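Local coordinates for protein Sqt1 (Chaetomium thermophilum, PDB 4ZOY) that probably acts as a dedicated WD40 chaperone that captures a nascent ribosomal protein during ribosome biogenesis, at residues A[80-85]-A[128-133]; A[104-107]-A[113-116]; A[342-347]-A[393-398]. All coordinates share one frame; numbering follows the deposited sequence.

Contact 1 of 3, residues A[80-85]-A[128-133]; sequences NPIFEI and AQFKFL
The carbonyl oxygen of Phe-130 sits 3.6 Å from CE1 of Phe-83, and this polar atom makes a van der Waals contact in an otherwise apolar interface. Next to it, CB of Phe-130 stands exactly over the middle of the Phe-83 ring, 3.5 Å from the centroid, a CH-pi contact made over the face. The two rings themselves are slid apart: their planes are only 27° from parallel, but the centroids are 5.1 Å apart and there is hardly any overlap. Phe-83 reaches this position with CG anti to its backbone N (chi1 -170°), which carries the ring across to the other strand while its CB rests 3.6 Å from CD1 of Phe-130. At the edge of the Phe-130 ring comes Ile-82, whose CD1 also presses on CB of Ala-128 at a tight 3.5 Å. An alanine in place of Phe-83 would keep the CB contact but would probably leave CB of Phe-130 uncovered and deprive Tyr-117, which meets the same ring, of an aromatic neighbour. Ile-82 and Phe-83 both face Val-49, a classic beta bulge in the outer edge of one propeller blade, whereas Phe-130 belongs to the outermost strand of the next. With dispersion and CH-pi contacts in place of hydrogen bonds, the two blade edges are joined by shape and apolar surface.

Contact 2 of 3, residues A[104-107]-A[113-116]; sequences FLVS and RMRV
Ser-107 and Arg-115 form the tight end of this hairpin, a hydrogen-bonded antiparallel pair closed by two backbone bonds: Ser-107 N to Arg-115 O at 2.9 Å and Arg-115 N to Ser-107 O at 2.8 Å. The same two oxygens also take CA-H contacts, from Val-106 and Met-114 respectively. On the face carrying Val-106 and Val-116, the closest approach is diagonal. CG1 of Val-106 pushes to 3.4 Å from CG of Met-114, closer than usual for two carbons, because Met-114 holds its CG anti to the backbone N (chi1 -178°) and lays its chain obliquely across the valine. Directly across the non-hydrogen-bonded pair the fit is slacker, with CG1 of Val-106 at 4.3 Å from CG2 of Val-116. The partly exposed Phe-104 touches the partner strand at one point, CD1 at 3.8 Å from CG1 of Val-116, and otherwise packs on Leu-133 and Leu-171. On the other face OG of Ser-107 lies 3.4 Å from CB of Arg-115, but its hydrogen bond goes to His-88, consistent with the Ser-His part of the hydrogen-bond network known from WD repeats, where Tyr-117 would stand at the usual tryptophan position. The looser, more open side is that of the partly exposed Arg-115 and Arg-113. The Arg-115 guanidinium turns off toward Glu-135 in a salt bridge, bonds Tyr-117 OH through NE and makes a cation-pi contact with Phe-132; Glu-135 also binds Arg-113. The hairpin makes up the two middle strands of its four-stranded blade, flanked by strands 92-97 and 129-136, and its valine face packs on Phe-145 and Leu-171 of the following blade.

Contact 3 of 3, residues A[342-347]-A[393-398]; sequences ILAAGS and WLLTSC
Ile-342 meets the indole of Trp-393 obliquely, with two of its carbons on the six-membered part of the ring system. CD1 lies 3.9 Å from CE3 of Trp-393, while the shorter branch, CG2 of Ile-342, comes within 4.0 Å of CZ3. The isoleucine can offer both because CG1 sits between the backbone N and the carbonyl carbon (chi1 59°), with CG2 beside the N, so that the two branches spread toward the tryptophan. Trp-393 starts badly for such a meeting, since its CB points away from strand 342-347; a first torsion of -65°, with CG beside the backbone N, brings the benzo part of the indole back over to the isoleucine. Ala-340 and Arg-410 also touch this ring. Two residues further along each segment, Ala-344 and Leu-395 point directly at each other, and here the fit is a single methyl set before a fork: CB of Ala-344 is 3.9 Å from CD2 and 4.0 Å from CD1 of Leu-395. This is how adjacent blades of a WD40 beta-propeller stack. Strands 342-347 and 394-399 are the second strands of two consecutive four-stranded blades, they run in much the same direction, and alternate residues of each look into the space between the sheets. The CA atoms of Ala-344 and Leu-395 are 8.3 Å apart, a distance for layers packed face on rather than for strands sharing a sheet. Phe-381, from the first strand of the later blade, touches both Ile-342 and Leu-395, and Val-379 lies against the same leucine. From the earlier blade, Ile-352 packs on Leu-395 and on Ser-397, whose OG hydrogen-bonds His-371 and the indole nitrogen of Trp-407.

In the fold
From the N terminus, strand 9-11 joins the C-terminal strands in one sheet; the chain then builds the sheet from 18-23 to 83-85, and next the one running from 92 to 136. Contact 1 closes a loop over the latter by bringing its outermost strand against the edge of the one before, and the short hairpin of contact 2 opens and closes within that loop. The two touch: Leu-133 N lies 2.8 Å from Val-116 O, a probable hydrogen bond. Contact 3 follows in series on the opposite side of the chain's centre, joining two consecutive later blades, its nearest atoms about 20 Å from contact 1. One contact is thus internal to a blade; two join consecutive blades.

Contact 1 of 3, residues A[80-85]-A[128-133]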
loop_
_atom_site.group_PDB
_atom_site.type_symbol
_atom_site.label_atom_id
_atom_site.label_comp_id
_atom_site.label_asym_id
_atom_site.label_seq_id
_atom_site.Cartn_x
_atom_site.Cartn_y
_atom_site.Cartn_z
ATOM N N ASN A 80 7.444 7.443 -22.637
ATOM C CA ASN A 80 8.891 7.278 -22.593
ATOM C C ASN A 80 9.444 7.653 -21.226
ATOM O O ASN A 80 9.158 8.731 -20.713
ATOM C CB ASN A 80 9.561 8.115 -23.686
ATOM C CG ASN A 80 9.079 7.744 -25.075
ATOM O OD1 ASN A 80 9.343 6.645 -25.560
ATOM N ND2 ASN A 80 8.369 8.660 -25.721
ATOM N N PRO A 81 10.241 6.756 -20.630
ATOM C CA PRO A 81 10.742 7.017 -19.274
ATOM C C PRO A 81 11.659 8.224 -19.195
ATOM O O PRO A 81 12.368 8.544 -20.154
ATOM C CB PRO A 81 11.515 5.743 -18.926
ATOM C CG PRO A 81 11.020 4.708 -19.867
ATOM C CD PRO A 81 10.656 5.437 -21.126
ATOM N N ILE A 82 11.649 8.894 -18.051
ATOM C CA ILE A 82 12.576 9.994 -17.824
ATOM C C ILE A 82 13.754 9.563 -16.955
ATOM O O ILE A 82 14.712 10.315 -16.780
ATOM C CB ILE A 82 11.872 11.199 -17.182
ATOM C CG1 ILE A 82 11.420 10.865 -15.761
ATOM C CG2 ILE A 82 10.694 11.654 -18.044
ATOM C CD1 ILE A 82 10.693 11.996 -15.097
ATOM N N PHE A 83 13.688 8.347 -16.423
ATOM C CA PHE A 83 14.777 7.802 -15.618
ATOM C C PHE A 83 14.679 6.290 -15.567
ATOM O O PHE A 83 13.584 5.733 -15.651
ATOM C CB PHE A 83 14.761 8.377 -14.196
ATOM C CG PHE A 83 15.986 8.037 -13.389
ATOM C CD1 PHE A 83 17.223 8.574 -13.724
ATOM C CD2 PHE A 83 15.903 7.191 -12.290
ATOM C CE1 PHE A 83 18.353 8.272 -12.983
ATOM C CE2 PHE A 83 17.028 6.885 -11.542
ATOM C CZ PHE A 83 18.259 7.426 -11.892
ATOM N N GLU A 84 15.826 5.631 -15.436
ATOM C CA GLU A 84 15.874 4.181 -15.317
ATOM C C GLU A 84 16.506 3.789 -13.995
ATOM O O GLU A 84 17.534 4.342 -13.596
ATOM C CB GLU A 84 16.654 3.558 -16.479
ATOM C CG GLU A 84 15.984 3.744 -17.827
ATOM C CD GLU A 84 16.639 2.928 -18.927
ATOM O OE1 GLU A 84 17.264 1.894 -18.617
ATOM O OE2 GLU A 84 16.503 3.318 -20.104
ATOM N N ILE A 85 15.883 2.837 -13.310
ATOM C CA ILE A 85 16.400 2.357 -12.042
ATOM C C ILE A 85 17.124 1.036 -12.238
ATOM O O ILE A 85 16.498 -0.004 -12.439
ATOM C CB ILE A 85 15.272 2.179 -11.003
ATOM C CG1 ILE A 85 14.514 3.494 -10.807
ATOM C CG2 ILE A 85 15.849 1.670 -9.683
ATOM C CD1 ILE A 85 13.222 3.326 -10.007
ATOM N N ALA A 128 12.063 16.817 -13.583
ATOM C CA ALA A 128 12.668 15.721 -12.830
ATOM C C ALA A 128 14.095 15.272 -13.162
ATOM O O ALA A 128 14.385 14.807 -14.262
ATOM C CB ALA A 128 11.741 14.516 -12.907
ATOM N N GLN A 129 14.958 15.384 -12.153
ATOM C CA GLN A 129 16.297 14.809 -12.152
ATOM C C GLN A 129 16.440 13.830 -10.985
ATOM O O GLN A 129 15.886 14.051 -9.905
ATOM C CB GLN A 129 17.356 15.906 -12.063
ATOM C CG GLN A 129 17.563 16.682 -13.355
ATOM C CD GLN A 129 18.539 15.991 -14.287
ATOM O OE1 GLN A 129 19.750 16.012 -14.060
ATOM N NE2 GLN A 129 18.017 15.363 -15.334
ATOM N N PHE A 130 17.182 12.750 -11.209
ATOM C CA PHE A 130 17.333 11.693 -10.215
ATOM C C PHE A 130 18.797 11.313 -10.064
ATOM O O PHE A 130 19.486 11.061 -11.054
ATOM C CB PHE A 130 16.499 10.464 -10.606
ATOM C CG PHE A 130 15.043 10.767 -10.797
ATOM C CD1 PHE A 130 14.579 11.258 -12.009
ATOM C CD2 PHE A 130 14.138 10.586 -9.762
ATOM C CE1 PHE A 130 13.245 11.554 -12.184
ATOM C CE2 PHE A 130 12.801 10.880 -9.934
ATOM C CZ PHE A 130 12.354 11.368 -11.142
ATOM N N LYS A 131 19.273 11.269 -8.827
ATOM C CA LYS A 131 20.671 10.952 -8.575
ATOM C C LYS A 131 20.840 9.879 -7.509
ATOM O O LYS A 131 20.429 10.062 -6.365
ATOM C CB LYS A 131 21.433 12.211 -8.160
ATOM C CG LYS A 131 22.898 11.961 -7.849
ATOM C CD LYS A 131 23.619 13.251 -7.499
ATOM C CE LYS A 131 25.038 12.973 -7.029
ATOM N NZ LYS A 131 25.740 12.032 -7.946
ATOM N N PHE A 132 21.456 8.764 -7.884
ATOM C CA PHE A 132 21.740 7.694 -6.940
ATOM C C PHE A 132 22.632 8.197 -5.809
ATOM O O PHE A 132 23.623 8.885 -6.053
ATOM C CB PHE A 132 22.395 6.508 -7.651
ATOM C CG PHE A 132 22.838 5.418 -6.722
ATOM C CD1 PHE A 132 21.909 4.628 -6.062
ATOM C CD2 PHE A 132 24.185 5.189 -6.494
ATOM C CE1 PHE A 132 22.315 3.626 -5.205
ATOM C CE2 PHE A 132 24.597 4.190 -5.635
ATOM C CZ PHE A 132 23.660 3.406 -4.987
ATOM N N LEU A 133 22.274 7.862 -4.571
ATOM C CA LEU A 133 23.026 8.332 -3.412
ATOM C C LEU A 133 23.650 7.198 -2.615
ATOM O O LEU A 133 24.810 7.280 -2.213
ATOM C CB LEU A 133 22.131 9.152 -2.489
ATOM C CG LEU A 133 21.574 10.469 -3.014
ATOM C CD1 LEU A 133 20.937 11.230 -1.859
ATOM C CD2 LEU A 133 22.659 11.302 -3.687
#

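Contact 2 of 3, residues A[104-107]-A[113-116]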
loop_
_atom_site.group_PDB
_atom_site.type_symbol
_atom_site.label_atom_id
_atom_site.label_comp_id
_atom_site.label_asym_id
_atom_site.label_seq_id
_atom_site.Cartn_x
_atom_site.Cartn_y
_atom_site.Cartn_z
ATOM N N PHE A 104 13.266 12.078 -1.973
ATOM C CA PHE A 104 13.958 10.866 -2.350
ATOM C C PHE A 104 13.006 9.892 -3.006
ATOM O O PHE A 104 11.813 9.879 -2.712
ATOM C CB PHE A 104 14.605 10.189 -1.141
ATOM C CG PHE A 104 15.592 11.054 -0.423
ATOM C CD1 PHE A 104 16.924 11.061 -0.797
ATOM C CD2 PHE A 104 15.184 11.854 0.633
ATOM C CE1 PHE A 104 17.838 11.858 -0.134
ATOM C CE2 PHE A 104 16.093 12.654 1.306
ATOM C CZ PHE A 104 17.425 12.655 0.919
ATOM N N LEU A 105 13.561 9.099 -3.910
ATOM C CA LEU A 105 12.898 7.936 -4.477
ATOM C C LEU A 105 13.676 6.725 -4.013
ATOM O O LEU A 105 14.898 6.673 -4.160
ATOM C CB LEU A 105 12.869 8.007 -6.009
ATOM C CG LEU A 105 12.385 6.758 -6.747
ATOM C CD1 LEU A 105 10.937 6.437 -6.397
ATOM C CD2 LEU A 105 12.548 6.950 -8.253
ATOM N N VAL A 106 12.981 5.743 -3.457
ATOM C CA VAL A 106 13.639 4.584 -2.900
ATOM C C VAL A 106 13.099 3.311 -3.535
ATOM O O VAL A 106 11.881 3.125 -3.635
ATOM C CB VAL A 106 13.453 4.527 -1.366
ATOM C CG1 VAL A 106 14.302 3.436 -0.776
ATOM C CG2 VAL A 106 13.801 5.884 -0.727
ATOM N N SER A 107 14.004 2.453 -3.994
ATOM C CA SER A 107 13.598 1.168 -4.546
ATOM C C SER A 107 14.046 0.026 -3.639
ATOM O O SER A 107 15.100 0.093 -3.007
ATOM C CB SER A 107 14.152 0.992 -5.965
ATOM O OG SER A 107 15.569 1.082 -5.959
ATOM N N ARG A 113 18.188 -5.301 -1.573
ATOM C CA ARG A 113 18.790 -3.992 -1.766
ATOM C C ARG A 113 17.766 -2.877 -1.637
ATOM O O ARG A 113 16.682 -2.938 -2.224
ATOM C CB ARG A 113 19.466 -3.894 -3.133
ATOM C CG ARG A 113 20.600 -4.870 -3.345
ATOM C CD ARG A 113 21.184 -4.706 -4.741
ATOM N NE ARG A 113 21.736 -5.962 -5.241
ATOM C CZ ARG A 113 22.997 -6.339 -5.069
ATOM N NH1 ARG A 113 23.836 -5.553 -4.410
ATOM N NH2 ARG A 113 23.421 -7.497 -5.552
ATOM N N MET A 114 18.122 -1.861 -0.862
ATOM C CA MET A 114 17.379 -0.619 -0.813
ATOM C C MET A 114 18.225 0.465 -1.469
ATOM O O MET A 114 19.273 0.844 -0.950
ATOM C CB MET A 114 17.028 -0.240 0.631
ATOM C CG MET A 114 16.208 1.024 0.727
ATOM S SD MET A 114 15.810 1.572 2.412
ATOM C CE MET A 114 17.426 2.141 2.976
ATOM N N ARG A 115 17.786 0.948 -2.627
ATOM C CA ARG A 115 18.543 1.969 -3.344
ATOM C C ARG A 115 17.874 3.314 -3.195
ATOM O O ARG A 115 16.669 3.457 -3.424
ATOM C CB ARG A 115 18.699 1.596 -4.820
ATOM C CG ARG A 115 19.537 0.343 -4.991
ATOM C CD ARG A 115 19.698 -0.078 -6.444
ATOM N NE ARG A 115 20.329 0.941 -7.275
ATOM C CZ ARG A 115 21.643 1.094 -7.404
ATOM N NH1 ARG A 115 22.473 0.306 -6.735
ATOM N NH2 ARG A 115 22.124 2.042 -8.199
ATOM N N VAL A 116 18.670 4.303 -2.796
ATOM C CA VAL A 116 18.175 5.638 -2.503
ATOM C C VAL A 116 18.624 6.658 -3.549
ATOM O O VAL A 116 19.825 6.826 -3.799
ATOM C CB VAL A 116 18.649 6.106 -1.108
ATOM C CG1 VAL A 116 18.196 7.530 -0.838
ATOM C CG2 VAL A 116 18.159 5.144 -0.023
#

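Contact 3 of 3, residues A[342-347]-A[393-398]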
loop_
_atom_site.group_PDB
_atom_site.type_symbol
_atom_site.label_atom_id
_atom_site.label_comp_id
_atom_site.label_asym_id
_atom_site.label_seq_id
_atom_site.Cartn_x
_atom_site.Cartn_y
_atom_site.Cartn_z
ATOM N N ILE A 342 -16.149 3.925 7.842
ATOM C CA ILE A 342 -16.168 2.600 7.236
ATOM C C ILE A 342 -14.771 2.042 7.027
ATOM O O ILE A 342 -13.785 2.783 6.903
ATOM C CB ILE A 342 -16.913 2.582 5.869
ATOM C CG1 ILE A 342 -16.261 3.553 4.877
ATOM C CG2 ILE A 342 -18.415 2.899 6.045
ATOM C CD1 ILE A 342 -16.919 3.542 3.498
ATOM N N LEU A 343 -14.705 0.712 6.993
ATOM C CA LEU A 343 -13.500 -0.045 6.706
ATOM C C LEU A 343 -13.800 -0.971 5.542
ATOM O O LEU A 343 -14.819 -1.669 5.565
ATOM C CB LEU A 343 -13.074 -0.862 7.930
ATOM C CG LEU A 343 -11.982 -1.916 7.732
ATOM C CD1 LEU A 343 -10.610 -1.270 7.499
ATOM C CD2 LEU A 343 -11.944 -2.899 8.913
ATOM N N ALA A 344 -12.934 -0.969 4.526
ATOM C CA ALA A 344 -13.066 -1.862 3.370
ATOM C C ALA A 344 -11.991 -2.935 3.377
ATOM O O ALA A 344 -10.829 -2.670 3.695
ATOM C CB ALA A 344 -12.988 -1.060 2.069
ATOM N N ALA A 345 -12.370 -4.153 2.995
ATOM C CA ALA A 345 -11.462 -5.291 2.980
ATOM C C ALA A 345 -11.568 -6.037 1.651
ATOM O O ALA A 345 -12.669 -6.396 1.233
ATOM C CB ALA A 345 -11.777 -6.231 4.133
ATOM N N GLY A 346 -10.434 -6.261 0.995
ATOM C CA GLY A 346 -10.419 -7.007 -0.265
ATOM C C GLY A 346 -9.847 -8.385 -0.037
ATOM O O GLY A 346 -8.835 -8.541 0.642
ATOM N N SER A 347 -10.496 -9.396 -0.620
ATOM C CA SER A 347 -10.139 -10.780 -0.374
ATOM C C SER A 347 -9.632 -11.492 -1.616
ATOM O O SER A 347 -10.009 -11.143 -2.738
ATOM C CB SER A 347 -11.363 -11.533 0.178
ATOM O OG SER A 347 -11.096 -12.917 0.346
ATOM N N TRP A 393 -16.305 8.154 0.524
ATOM C CA TRP A 393 -17.243 7.098 0.105
ATOM C C TRP A 393 -16.857 6.389 -1.185
ATOM O O TRP A 393 -17.518 5.434 -1.580
ATOM C CB TRP A 393 -18.657 7.682 -0.047
ATOM C CG TRP A 393 -19.203 8.139 1.245
ATOM C CD1 TRP A 393 -19.317 9.429 1.668
ATOM C CD2 TRP A 393 -19.696 7.317 2.310
ATOM N NE1 TRP A 393 -19.866 9.465 2.930
ATOM C CE2 TRP A 393 -20.106 8.183 3.346
ATOM C CE3 TRP A 393 -19.840 5.940 2.487
ATOM C CZ2 TRP A 393 -20.645 7.713 4.545
ATOM C CZ3 TRP A 393 -20.373 5.474 3.675
ATOM C CH2 TRP A 393 -20.769 6.362 4.691
ATOM N N LEU A 394 -15.793 6.857 -1.827
ATOM C CA LEU A 394 -15.372 6.317 -3.113
ATOM C C LEU A 394 -14.117 5.459 -2.958
ATOM O O LEU A 394 -13.082 5.923 -2.470
ATOM C CB LEU A 394 -15.133 7.455 -4.106
ATOM C CG LEU A 394 -16.411 8.096 -4.664
ATOM C CD1 LEU A 394 -16.078 9.371 -5.419
ATOM C CD2 LEU A 394 -17.167 7.116 -5.555
ATOM N N LEU A 395 -14.232 4.212 -3.391
ATOM C CA LEU A 395 -13.179 3.212 -3.229
ATOM C C LEU A 395 -12.733 2.703 -4.583
ATOM O O LEU A 395 -13.562 2.288 -5.401
ATOM C CB LEU A 395 -13.683 2.042 -2.377
ATOM C CG LEU A 395 -12.630 0.981 -2.038
ATOM C CD1 LEU A 395 -11.828 1.428 -0.829
ATOM C CD2 LEU A 395 -13.284 -0.371 -1.786
ATOM N N THR A 396 -11.428 2.725 -4.813
ATOM C CA THR A 396 -10.858 2.126 -6.023
ATOM C C THR A 396 -10.263 0.771 -5.690
ATOM O O THR A 396 -9.600 0.613 -4.662
ATOM C CB THR A 396 -9.789 3.028 -6.618
ATOM O OG1 THR A 396 -10.346 4.327 -6.805
ATOM C CG2 THR A 396 -9.309 2.506 -7.986
ATOM N N SER A 397 -10.510 -0.212 -6.555
ATOM C CA SER A 397 -9.982 -1.554 -6.340
ATOM C C SER A 397 -9.335 -2.098 -7.615
ATOM O O SER A 397 -9.696 -1.693 -8.728
ATOM C CB SER A 397 -11.078 -2.506 -5.868
ATOM O OG SER A 397 -12.064 -2.683 -6.870
ATOM N N CYS A 398 -8.385 -3.017 -7.465
ATOM C CA CYS A 398 -7.855 -3.722 -8.634
ATOM C C CYS A 398 -7.746 -5.195 -8.310
ATOM O O CYS A 398 -7.684 -5.583 -7.145
ATOM C CB CYS A 398 -6.500 -3.140 -9.067
ATOM S SG CYS A 398 -5.108 -3.552 -7.977
#